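Local coordinates for L-isoleucine-4-hydroxylase (Bacillus thuringiensis, PDB 6LNH), which catalyses the iron- and 2-oxoglutarate-dependent hydroxylation of L-isoleucine to (4S)-4-hydroxy-L-isoleucine, at residues C67-V79 / R107-N119. Residues are numbered along the deposited sequence; the frame is centred on the assembly and turned at random.
Sequences CRARSYSRYIKYV and RQFNSINDSFLCN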
loop_
_atom_site.group_PDB
_atom_site.type_symbol
_atom_site.label_atom_id
_atom_site.label_comp_id
_atom_site.label_asym_id
_atom_site.label_seq_id
_atom_site.Cartn_x
_atom_site.Cartn_y
_atom_site.Cartn_z
ATOM N N CYS C 67 -7.653 -8.670 -23.183
ATOM C CA CYS C 67 -7.479 -8.575 -21.708
ATOM C C CYS C 67 -7.677 -7.117 -21.264
ATOM O O CYS C 67 -7.400 -6.817 -20.089
ATOM C CB CYS C 67 -6.102 -9.083 -21.279
ATOM S SG CYS C 67 -5.446 -10.472 -22.248
ATOM N N ARG C 68 -8.169 -6.249 -22.160
ATOM C CA ARG C 68 -8.352 -4.812 -21.819
ATOM C C ARG C 68 -9.224 -4.099 -22.860
ATOM O O ARG C 68 -9.658 -4.750 -23.820
ATOM C CB ARG C 68 -6.987 -4.121 -21.798
ATOM C CG ARG C 68 -6.414 -3.858 -23.183
ATOM C CD ARG C 68 -5.308 -4.829 -23.544
ATOM N NE ARG C 68 -4.241 -4.205 -24.311
ATOM C CZ ARG C 68 -3.814 -4.637 -25.492
ATOM N NH1 ARG C 68 -4.367 -5.701 -26.050
ATOM N NH2 ARG C 68 -2.836 -4.005 -26.115
ATOM N N ALA C 69 -9.450 -2.796 -22.660
ATOM C CA ALA C 69 -10.255 -1.946 -23.569
ATOM C C ALA C 69 -9.389 -0.772 -24.034
ATOM O O ALA C 69 -8.534 -0.337 -23.248
ATOM C CB ALA C 69 -11.493 -1.463 -22.858
ATOM N N ARG C 70 -9.606 -0.270 -25.254
ATOM C CA ARG C 70 -8.749 0.836 -25.754
ATOM C C ARG C 70 -9.417 1.614 -26.894
ATOM O O ARG C 70 -10.379 1.106 -27.490
ATOM C CB ARG C 70 -7.417 0.269 -26.252
ATOM C CG ARG C 70 -7.544 -0.599 -27.495
ATOM C CD ARG C 70 -6.219 -1.176 -27.954
ATOM N NE ARG C 70 -5.256 -0.145 -28.304
ATOM C CZ ARG C 70 -3.960 -0.207 -28.025
ATOM N NH1 ARG C 70 -3.470 -1.255 -27.389
ATOM N NH2 ARG C 70 -3.159 0.780 -28.380
ATOM N N SER C 71 -8.886 2.812 -27.159
ATOM C CA SER C 71 -9.304 3.719 -28.215
ATOM C C SER C 71 -8.047 4.325 -28.816
ATOM O O SER C 71 -7.025 4.458 -28.137
ATOM C CB SER C 71 -10.228 4.830 -27.697
ATOM O OG SER C 71 -11.526 4.336 -27.426
ATOM N N TYR C 72 -8.117 4.677 -30.096
ATOM C CA TYR C 72 -6.939 5.162 -30.796
ATOM C C TYR C 72 -7.315 6.309 -31.721
ATOM O O TYR C 72 -8.339 6.257 -32.407
ATOM C CB TYR C 72 -6.285 4.014 -31.581
ATOM C CG TYR C 72 -5.183 4.397 -32.546
ATOM C CD1 TYR C 72 -4.030 5.029 -32.103
ATOM C CD2 TYR C 72 -5.278 4.079 -33.896
ATOM C CE1 TYR C 72 -3.012 5.357 -32.983
ATOM C CE2 TYR C 72 -4.268 4.402 -34.782
ATOM C CZ TYR C 72 -3.137 5.043 -34.321
ATOM O OH TYR C 72 -2.129 5.366 -35.200
ATOM N N SER C 73 -6.473 7.338 -31.727
ATOM C CA SER C 73 -6.564 8.431 -32.683
ATOM C C SER C 73 -5.155 8.952 -32.909
ATOM O O SER C 73 -4.266 8.770 -32.072
ATOM C CB SER C 73 -7.488 9.551 -32.187
ATOM O OG SER C 73 -8.839 9.121 -32.149
ATOM N N ARG C 74 -4.953 9.606 -34.049
ATOM C CA ARG C 74 -3.623 10.062 -34.420
ATOM C C ARG C 74 -3.702 11.399 -35.140
ATOM O O ARG C 74 -4.707 11.726 -35.777
ATOM C CB ARG C 74 -2.902 9.033 -35.302
ATOM C CG ARG C 74 -3.689 8.593 -36.521
ATOM C CD ARG C 74 -2.811 7.791 -37.463
ATOM N NE ARG C 74 -3.510 7.415 -38.687
ATOM C CZ ARG C 74 -3.892 6.176 -38.976
ATOM N NH1 ARG C 74 -3.635 5.185 -38.134
ATOM N NH2 ARG C 74 -4.522 5.925 -40.115
ATOM N N TYR C 75 -2.622 12.164 -35.032
ATOM C CA TYR C 75 -2.439 13.400 -35.772
ATOM C C TYR C 75 -1.370 13.189 -36.835
ATOM O O TYR C 75 -0.478 12.349 -36.685
ATOM C CB TYR C 75 -2.027 14.550 -34.848
ATOM C CG TYR C 75 -3.084 14.944 -33.841
ATOM C CD1 TYR C 75 -4.110 15.815 -34.186
ATOM C CD2 TYR C 75 -3.053 14.450 -32.544
ATOM C CE1 TYR C 75 -5.077 16.180 -33.269
ATOM C CE2 TYR C 75 -4.016 14.811 -31.618
ATOM C CZ TYR C 75 -5.024 15.677 -31.987
ATOM O OH TYR C 75 -5.984 16.037 -31.069
ATOM N N ILE C 76 -1.461 13.961 -37.914
ATOM C CA ILE C 76 -0.460 13.961 -38.974
ATOM C C ILE C 76 0.234 15.312 -38.971
ATOM O O ILE C 76 -0.427 16.358 -38.974
ATOM C CB ILE C 76 -1.087 13.673 -40.350
ATOM C CG1 ILE C 76 -1.908 12.385 -40.315
ATOM C CG2 ILE C 76 -0.008 13.592 -41.421
ATOM C CD1 ILE C 76 -2.822 12.212 -41.514
ATOM N N LYS C 77 1.563 15.292 -38.967
ATOM C CA LYS C 77 2.370 16.504 -39.071
ATOM C C LYS C 77 3.175 16.403 -40.361
ATOM O O LYS C 77 4.195 15.709 -40.408
ATOM C CB LYS C 77 3.273 16.669 -37.852
ATOM C CG LYS C 77 4.344 17.743 -37.999
ATOM C CD LYS C 77 3.732 19.126 -38.150
ATOM C CE LYS C 77 4.806 20.201 -38.197
ATOM N NZ LYS C 77 5.643 20.104 -39.426
ATOM N N TYR C 78 2.718 17.078 -41.412
ATOM C CA TYR C 78 3.465 17.071 -42.659
ATOM C C TYR C 78 4.681 17.978 -42.545
ATOM O O TYR C 78 4.650 19.010 -41.867
ATOM C CB TYR C 78 2.585 17.531 -43.822
ATOM C CG TYR C 78 1.455 16.590 -44.171
ATOM C CD1 TYR C 78 1.667 15.490 -44.989
ATOM C CD2 TYR C 78 0.170 16.809 -43.687
ATOM C CE1 TYR C 78 0.635 14.629 -45.312
ATOM C CE2 TYR C 78 -0.869 15.955 -44.007
ATOM C CZ TYR C 78 -0.630 14.867 -44.821
ATOM O OH TYR C 78 -1.660 14.014 -45.139
ATOM N N VAL C 79 5.768 17.570 -43.205
ATOM C CA VAL C 79 7.046 18.259 -43.036
ATOM C C VAL C 79 6.939 19.706 -43.511
ATOM O O VAL C 79 7.503 20.623 -42.898
ATOM C CB VAL C 79 8.171 17.491 -43.761
ATOM C CG1 VAL C 79 7.751 17.118 -45.174
ATOM C CG2 VAL C 79 9.462 18.297 -43.761
ATOM N N ARG C 107 -10.571 -5.787 -37.280
ATOM C CA ARG C 107 -9.265 -5.102 -37.096
ATOM C C ARG C 107 -9.494 -3.785 -36.347
ATOM O O ARG C 107 -8.569 -3.340 -35.643
ATOM C CB ARG C 107 -8.605 -4.843 -38.455
ATOM C CG ARG C 107 -9.582 -4.488 -39.568
ATOM C CD ARG C 107 -8.944 -4.559 -40.943
ATOM N NE ARG C 107 -9.832 -5.101 -41.963
ATOM C CZ ARG C 107 -10.481 -6.256 -41.863
ATOM N NH1 ARG C 107 -10.345 -6.999 -40.779
ATOM N NH2 ARG C 107 -11.264 -6.663 -42.845
ATOM N N GLN C 108 -10.693 -3.210 -36.486
ATOM C CA GLN C 108 -10.918 -1.744 -36.366
ATOM C C GLN C 108 -10.824 -1.315 -34.898
ATOM O O GLN C 108 -11.010 -2.169 -34.015
ATOM C CB GLN C 108 -12.278 -1.371 -36.957
ATOM C CG GLN C 108 -13.437 -2.169 -36.377
ATOM C CD GLN C 108 -13.376 -3.632 -36.745
ATOM O OE1 GLN C 108 -12.644 -4.413 -36.140
ATOM N NE2 GLN C 108 -14.146 -4.014 -37.750
ATOM N N PHE C 109 -10.550 -0.030 -34.658
ATOM C CA PHE C 109 -10.427 0.499 -33.275
ATOM C C PHE C 109 -11.316 1.733 -33.112
ATOM O O PHE C 109 -11.402 2.540 -34.052
ATOM C CB PHE C 109 -8.976 0.871 -32.970
ATOM C CG PHE C 109 -8.077 -0.295 -32.651
ATOM C CD1 PHE C 109 -8.071 -0.860 -31.387
ATOM C CD2 PHE C 109 -7.241 -0.830 -33.614
ATOM C CE1 PHE C 109 -7.246 -1.933 -31.094
ATOM C CE2 PHE C 109 -6.415 -1.903 -33.320
ATOM C CZ PHE C 109 -6.421 -2.452 -32.060
ATOM N N ASN C 110 -11.946 1.867 -31.944
ATOM C CA ASN C 110 -12.808 3.042 -31.654
ATOM C C ASN C 110 -11.912 4.278 -31.555
ATOM O O ASN C 110 -10.782 4.150 -31.057
ATOM C CB ASN C 110 -13.627 2.851 -30.377
ATOM C CG ASN C 110 -14.835 1.964 -30.580
ATOM O OD1 ASN C 110 -15.459 1.994 -31.636
ATOM N ND2 ASN C 110 -15.170 1.173 -29.578
ATOM N N SER C 111 -12.403 5.428 -32.013
ATOM C CA SER C 111 -11.591 6.669 -31.971
ATOM C C SER C 111 -11.784 7.331 -30.605
ATOM O O SER C 111 -12.826 7.093 -29.977
ATOM C CB SER C 111 -11.963 7.598 -33.091
ATOM O OG SER C 111 -13.368 7.627 -33.269
ATOM N N ILE C 112 -10.801 8.115 -30.160
ATOM C CA ILE C 112 -10.918 8.794 -28.879
ATOM C C ILE C 112 -11.971 9.888 -28.983
ATOM O O ILE C 112 -12.044 10.611 -29.986
ATOM C CB ILE C 112 -9.553 9.364 -28.455
ATOM C CG1 ILE C 112 -8.548 8.226 -28.255
ATOM C CG2 ILE C 112 -9.679 10.190 -27.185
ATOM C CD1 ILE C 112 -7.108 8.685 -28.208
ATOM N N ASN C 113 -12.803 10.006 -27.948
ATOM C CA ASN C 113 -13.850 11.019 -27.931
ATOM C C ASN C 113 -13.263 12.416 -28.103
ATOM O O ASN C 113 -12.191 12.729 -27.577
ATOM C CB ASN C 113 -14.650 10.929 -26.631
ATOM C CG ASN C 113 -15.481 9.663 -26.551
ATOM O OD1 ASN C 113 -15.851 9.092 -27.577
ATOM N ND2 ASN C 113 -15.782 9.218 -25.335
ATOM N N ASP C 114 -13.982 13.257 -28.852
ATOM C CA ASP C 114 -13.540 14.630 -29.084
ATOM C C ASP C 114 -13.362 15.401 -27.780
ATOM O O ASP C 114 -12.434 16.208 -27.653
ATOM C CB ASP C 114 -14.533 15.346 -29.997
ATOM C CG ASP C 114 -14.372 14.956 -31.450
ATOM O OD1 ASP C 114 -13.216 14.835 -31.913
ATOM O OD2 ASP C 114 -15.402 14.762 -32.126
ATOM N N SER C 115 -14.240 15.172 -26.799
ATOM C CA SER C 115 -14.140 15.897 -25.534
ATOM C C SER C 115 -12.845 15.581 -24.795
ATOM O O SER C 115 -12.318 16.435 -24.075
ATOM C CB SER C 115 -15.346 15.577 -24.652
ATOM O OG SER C 115 -15.547 14.178 -24.565
ATOM N N PHE C 116 -12.318 14.368 -24.963
ATOM C CA PHE C 116 -11.036 14.011 -24.367
ATOM C C PHE C 116 -9.881 14.649 -25.132
ATOM O O PHE C 116 -8.912 15.111 -24.522
ATOM C CB PHE C 116 -10.900 12.481 -24.310
ATOM C CG PHE C 116 -9.584 11.983 -23.741
ATOM C CD1 PHE C 116 -8.393 12.077 -24.454
ATOM C CD2 PHE C 116 -9.551 11.407 -22.483
ATOM C CE1 PHE C 116 -7.202 11.614 -23.916
ATOM C CE2 PHE C 116 -8.364 10.940 -21.940
ATOM C CZ PHE C 116 -7.188 11.043 -22.659
ATOM N N LEU C 117 -9.969 14.698 -26.464
ATOM C CA LEU C 117 -8.854 15.220 -27.250
ATOM C C LEU C 117 -8.716 16.732 -27.119
ATOM O O LEU C 117 -7.597 17.255 -27.175
ATOM C CB LEU C 117 -9.039 14.854 -28.725
ATOM C CG LEU C 117 -8.857 13.411 -29.194
ATOM C CD1 LEU C 117 -9.329 13.284 -30.635
ATOM C CD2 LEU C 117 -7.407 12.982 -29.067
ATOM N N CYS C 118 -9.821 17.451 -26.945
ATOM C CA CYS C 118 -9.763 18.894 -26.748
ATOM C C CYS C 118 -9.625 19.303 -25.286
ATOM O O CYS C 118 -9.496 20.501 -25.009
ATOM C CB CYS C 118 -10.981 19.572 -27.387
ATOM S SG CYS C 118 -12.566 19.182 -26.635
ATOM N N ASN C 119 -9.674 18.358 -24.350
ATOM C CA ASN C 119 -9.407 18.668 -22.954
ATOM C C ASN C 119 -8.057 19.376 -22.861
ATOM O O ASN C 119 -7.029 18.780 -23.213
ATOM C CB ASN C 119 -9.415 17.390 -22.112
ATOM C CG ASN C 119 -9.115 17.636 -20.633
ATOM O OD1 ASN C 119 -8.246 18.429 -20.270
ATOM N ND2 ASN C 119 -9.842 16.936 -19.771
HETATM O O HOH W 1 -13.799 6.069 -26.973
HETATM O O HOH W 2 -4.894 16.706 -28.037
#
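Phe109, Ser73, Ser71 and Ile112 bring the extended chain 107-113 across strand 68-77 of the large antiparallel sheet in this cupin-clan 2-oxoglutarate/iron dioxygenase fold. The strand pairs with 145-156 along one edge and meets 84-86 along the other near its C-terminal end; where 84-86 does not cover it, the crossing chain supplies backbone partners. Tyr72 N donates to Asn110 O over 2.9 Å in a fairly straight bond (163° at the hydrogen), and Tyr72 O in turn receives a CA-H...O contact from Ser111 CA at 3.3 Å.

Side chains pack on both sides of this backbone link. On one, CE1 of Phe109 lies obliquely against the aliphatic part of Arg70, 3.4 Å from Arg70 CD. Here the arginine chain bends at chi3, and the guanidinium and ring planes are 66° apart, with the methylenes, rather than the charged group, making the closest approach. The Arg70 side chain lies about 9 Å from the bound iron. Tyr72, on the same face, stacks its ring on His150 of the neighbouring strand.

On the other side, Ile112 lays CG1 against Ser71 CB at 3.8 Å, while its CD1 reaches the backbone of Ser73; Gln151 also touches this isoleucine. Farther along, Leu117 of the short helix 114-117 meets the hydroxyl end of Tyr75, and a water joins Tyr75 OH to Leu117 O. With chi1 at -68°, Ser73 turns its hydroxyl beside its own backbone N and toward the crossing chain, where OG accepts the backbone hydrogen of Ile112 N at 3.0 Å and donates weakly to Tyr72 O.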